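Local coordinates for zinc transport protein ZntB (Vibrio parahaemolyticus RIMD 2210633, PDB 3CK6) that probably acts as a zinc–proton symporter of the CorA metal ion transporter family that mediates zinc uptake, its cytoplasmic domain forming a funnel-shaped homopentamer, at residues M4-D12 with Q20-I28. The protein carries 1 engineered substitution. Numbering follows the deposited sequence.
Sequences MGFMIEHWD and QETTTAEHI
Strand 7-12 of the cytoplasmic domain meets the loop that follows edge strand 19-20, a contact in which one antiparallel, non-hydrogen-bonded pair, Trp11 with Gln20, is continued by side-chain bonds and two waters. Next to that pair, Glu21 N donates to His10 O at 2.8 Å, nearly straight at 171°, and one water links His10 N to Glu21 O. With CG anti to its own N (chi1 172°), the imidazole of His10 is carried toward the departing loop, and ND1 donates in the ring plane to Thr22 O at 2.7 Å. Glu21 CB covers one face of this ring in a CH-pi contact, 3.7 Å from the centroid. Gln20 CB lies similarly over the six-membered ring of Trp11, whose NE1 donates in the ring plane to Glu9 OE1 (2.8 Å), a carboxylate also salt-bridged to Arg122. Further along, Thr23 OG1 donates to Met7 O from above the carbonyl plane, and the second water joins Met7 N to Thr23 O. The selenomethionine side chain of Met7 slides past that of Thr23 in the opposite direction, while Ala25 CB meets the Phe6 ring edge at CE1, 3.5 Å away. Strand 32-37 pairs with strand 7-12 along its other edge, where Ile8 and Glu9 form a classic bulge opposite His35; helix 43-49 packs Trp46 against Phe6, Met7 and Ala25.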
loop_
_atom_site.group_PDB
_atom_site.type_symbol
_atom_site.label_atom_id
_atom_site.label_comp_id
_atom_site.label_asym_id
_atom_site.label_seq_id
_atom_site.Cartn_x
_atom_site.Cartn_y
_atom_site.Cartn_z
HETATM N N MSE E 4 3.267 33.693 -35.932
HETATM C CA MSE E 4 1.872 33.457 -36.347
HETATM C C MSE E 4 1.455 31.982 -36.494
HETATM O O MSE E 4 0.255 31.676 -36.442
HETATM C CB MSE E 4 1.545 34.221 -37.639
HETATM C CG MSE E 4 1.317 35.731 -37.465
HETATM SE SE MSE E 4 -0.029 36.227 -36.127
HETATM C CE MSE E 4 1.148 36.602 -34.614
ATOM N N GLY E 5 2.429 31.086 -36.673
ATOM C CA GLY E 5 2.137 29.688 -37.004
ATOM C C GLY E 5 2.134 28.731 -35.825
ATOM O O GLY E 5 2.601 29.076 -34.739
ATOM N N PHE E 6 1.604 27.525 -36.031
ATOM C CA PHE E 6 1.603 26.515 -34.958
ATOM C C PHE E 6 2.988 25.927 -34.678
ATOM O O PHE E 6 3.287 25.551 -33.549
ATOM C CB PHE E 6 0.566 25.393 -35.190
ATOM C CG PHE E 6 0.983 24.366 -36.210
ATOM C CD1 PHE E 6 0.608 24.501 -37.545
ATOM C CD2 PHE E 6 1.742 23.258 -35.828
ATOM C CE1 PHE E 6 0.996 23.554 -38.503
ATOM C CE2 PHE E 6 2.142 22.308 -36.767
ATOM C CZ PHE E 6 1.763 22.461 -38.115
HETATM N N MSE E 7 3.831 25.845 -35.701
HETATM C CA MSE E 7 5.123 25.175 -35.525
HETATM C C MSE E 7 6.178 26.153 -35.045
HETATM O O MSE E 7 6.512 27.111 -35.740
HETATM C CB MSE E 7 5.581 24.422 -36.782
HETATM C CG MSE E 7 6.542 23.237 -36.427
HETATM SE SE MSE E 7 7.211 22.400 -37.973
HETATM C CE MSE E 7 5.561 21.626 -38.663
ATOM N N ILE E 8 6.685 25.906 -33.843
ATOM C CA ILE E 8 7.718 26.751 -33.234
ATOM C C ILE E 8 9.096 26.480 -33.857
ATOM O O ILE E 8 9.783 27.403 -34.315
ATOM C CB ILE E 8 7.782 26.520 -31.703
ATOM C CG1 ILE E 8 6.378 26.672 -31.099
ATOM C CG2 ILE E 8 8.799 27.445 -31.048
ATOM C CD1 ILE E 8 6.239 26.131 -29.698
ATOM N N GLU E 9 9.495 25.220 -33.849
ATOM C CA GLU E 9 10.793 24.834 -34.384
ATOM C C GLU E 9 10.749 23.437 -34.964
ATOM O O GLU E 9 9.917 22.599 -34.561
ATOM C CB GLU E 9 11.859 24.925 -33.291
ATOM C CG GLU E 9 13.166 25.481 -33.773
ATOM C CD GLU E 9 13.934 26.192 -32.683
ATOM O OE1 GLU E 9 14.787 25.555 -32.040
ATOM O OE2 GLU E 9 13.685 27.389 -32.467
ATOM N N HIS E 10 11.665 23.181 -35.899
ATOM C CA HIS E 10 11.767 21.902 -36.570
ATOM C C HIS E 10 13.251 21.594 -36.731
ATOM O O HIS E 10 14.003 22.406 -37.281
ATOM C CB HIS E 10 11.023 21.983 -37.913
ATOM C CG HIS E 10 11.182 20.789 -38.817
ATOM N ND1 HIS E 10 10.890 20.857 -40.163
ATOM C CD2 HIS E 10 11.599 19.518 -38.588
ATOM C CE1 HIS E 10 11.099 19.675 -40.722
ATOM N NE2 HIS E 10 11.538 18.847 -39.789
ATOM N N TRP E 11 13.659 20.428 -36.226
ATOM C CA TRP E 11 15.047 19.979 -36.297
ATOM C C TRP E 11 15.109 18.595 -36.916
ATOM O O TRP E 11 14.227 17.764 -36.696
ATOM C CB TRP E 11 15.706 19.958 -34.909
ATOM C CG TRP E 11 16.047 21.325 -34.401
ATOM C CD1 TRP E 11 15.242 22.140 -33.680
ATOM C CD2 TRP E 11 17.271 22.052 -34.617
ATOM N NE1 TRP E 11 15.888 23.330 -33.403
ATOM C CE2 TRP E 11 17.129 23.307 -33.982
ATOM C CE3 TRP E 11 18.474 21.761 -35.281
ATOM C CZ2 TRP E 11 18.149 24.273 -33.984
ATOM C CZ3 TRP E 11 19.483 22.718 -35.292
ATOM C CH2 TRP E 11 19.316 23.959 -34.638
ATOM N N ASP E 12 16.168 18.360 -37.676
ATOM C CA ASP E 12 16.414 17.076 -38.304
ATOM C C ASP E 12 17.609 16.391 -37.630
ATOM O O ASP E 12 18.737 16.911 -37.663
ATOM C CB ASP E 12 16.652 17.279 -39.808
ATOM C CG ASP E 12 16.850 15.969 -40.559
ATOM O OD1 ASP E 12 16.801 14.880 -39.942
ATOM O OD2 ASP E 12 17.071 16.034 -41.778
ATOM N N GLN E 20 18.457 22.724 -38.491
ATOM C CA GLN E 20 17.188 23.426 -38.347
ATOM C C GLN E 20 16.510 23.429 -39.700
ATOM O O GLN E 20 17.149 23.685 -40.736
ATOM C CB GLN E 20 17.404 24.863 -37.863
ATOM C CG GLN E 20 16.117 25.558 -37.368
ATOM C CD GLN E 20 16.407 26.731 -36.462
ATOM O OE1 GLN E 20 17.563 27.106 -36.272
ATOM N NE2 GLN E 20 15.355 27.329 -35.897
ATOM N N GLU E 21 15.231 23.084 -39.700
ATOM C CA GLU E 21 14.513 22.927 -40.956
ATOM C C GLU E 21 13.270 23.811 -40.958
ATOM O O GLU E 21 12.974 24.482 -39.958
ATOM C CB GLU E 21 14.178 21.454 -41.219
ATOM C CG GLU E 21 15.407 20.519 -41.212
ATOM C CD GLU E 21 16.304 20.708 -42.438
ATOM O OE1 GLU E 21 17.538 20.454 -42.352
ATOM O OE2 GLU E 21 15.775 21.115 -43.499
ATOM N N THR E 22 12.570 23.812 -42.093
ATOM C CA THR E 22 11.420 24.681 -42.298
ATOM C C THR E 22 10.274 24.390 -41.347
ATOM O O THR E 22 9.979 23.249 -40.983
ATOM C CB THR E 22 10.902 24.675 -43.768
ATOM O OG1 THR E 22 9.820 25.611 -43.889
ATOM C CG2 THR E 22 10.416 23.284 -44.179
ATOM N N THR E 23 9.613 25.469 -40.985
ATOM C CA THR E 23 8.560 25.465 -40.024
ATOM C C THR E 23 7.207 25.366 -40.776
ATOM O O THR E 23 6.126 25.401 -40.175
ATOM C CB THR E 23 8.757 26.746 -39.181
ATOM O OG1 THR E 23 8.863 26.421 -37.790
ATOM C CG2 THR E 23 7.735 27.783 -39.470
ATOM N N THR E 24 7.279 25.212 -42.097
ATOM C CA THR E 24 6.084 24.957 -42.914
ATOM C C THR E 24 5.417 23.640 -42.521
ATOM O O THR E 24 6.101 22.625 -42.324
ATOM C CB THR E 24 6.417 24.911 -44.405
ATOM O OG1 THR E 24 6.976 26.163 -44.802
ATOM C CG2 THR E 24 5.160 24.643 -45.251
ATOM N N ALA E 25 4.085 23.681 -42.413
ATOM C CA ALA E 25 3.248 22.517 -42.113
ATOM C C ALA E 25 3.335 21.521 -43.268
ATOM O O ALA E 25 2.601 21.634 -44.269
ATOM C CB ALA E 25 1.810 22.936 -41.881
ATOM N N GLU E 26 4.252 20.568 -43.137
ATOM C CA GLU E 26 4.486 19.596 -44.208
ATOM C C GLU E 26 4.168 18.171 -43.722
ATOM O O GLU E 26 3.415 17.987 -42.753
ATOM C CB GLU E 26 5.922 19.743 -44.731
ATOM C CG GLU E 26 6.278 21.188 -45.160
ATOM C CD GLU E 26 7.562 21.310 -45.995
ATOM O OE1 GLU E 26 8.625 20.780 -45.571
ATOM O OE2 GLU E 26 7.504 21.962 -47.074
ATOM N N HIS E 27 4.715 17.171 -44.398
ATOM C CA HIS E 27 4.582 15.790 -43.969
ATOM C C HIS E 27 5.713 15.487 -42.976
ATOM O O HIS E 27 6.866 15.840 -43.223
ATOM C CB HIS E 27 4.670 14.877 -45.201
ATOM C CG HIS E 27 4.293 13.451 -44.942
ATOM N ND1 HIS E 27 4.946 12.661 -44.019
ATOM C CD2 HIS E 27 3.354 12.659 -45.517
ATOM C CE1 HIS E 27 4.416 11.449 -44.025
ATOM N NE2 HIS E 27 3.442 11.424 -44.919
ATOM N N ILE E 28 5.384 14.846 -41.854
ATOM C CA ILE E 28 6.404 14.485 -40.871
ATOM C C ILE E 28 7.376 13.401 -41.404
ATOM O O ILE E 28 7.019 12.580 -42.273
ATOM C CB ILE E 28 5.809 14.107 -39.477
ATOM C CG1 ILE E 28 5.199 12.713 -39.493
ATOM C CG2 ILE E 28 4.774 15.168 -39.005
ATOM C CD1 ILE E 28 5.018 12.123 -38.109
HETATM O O HOH W 1 3.538 26.365 -38.714
HETATM O O HOH W 2 12.838 25.511 -37.304
#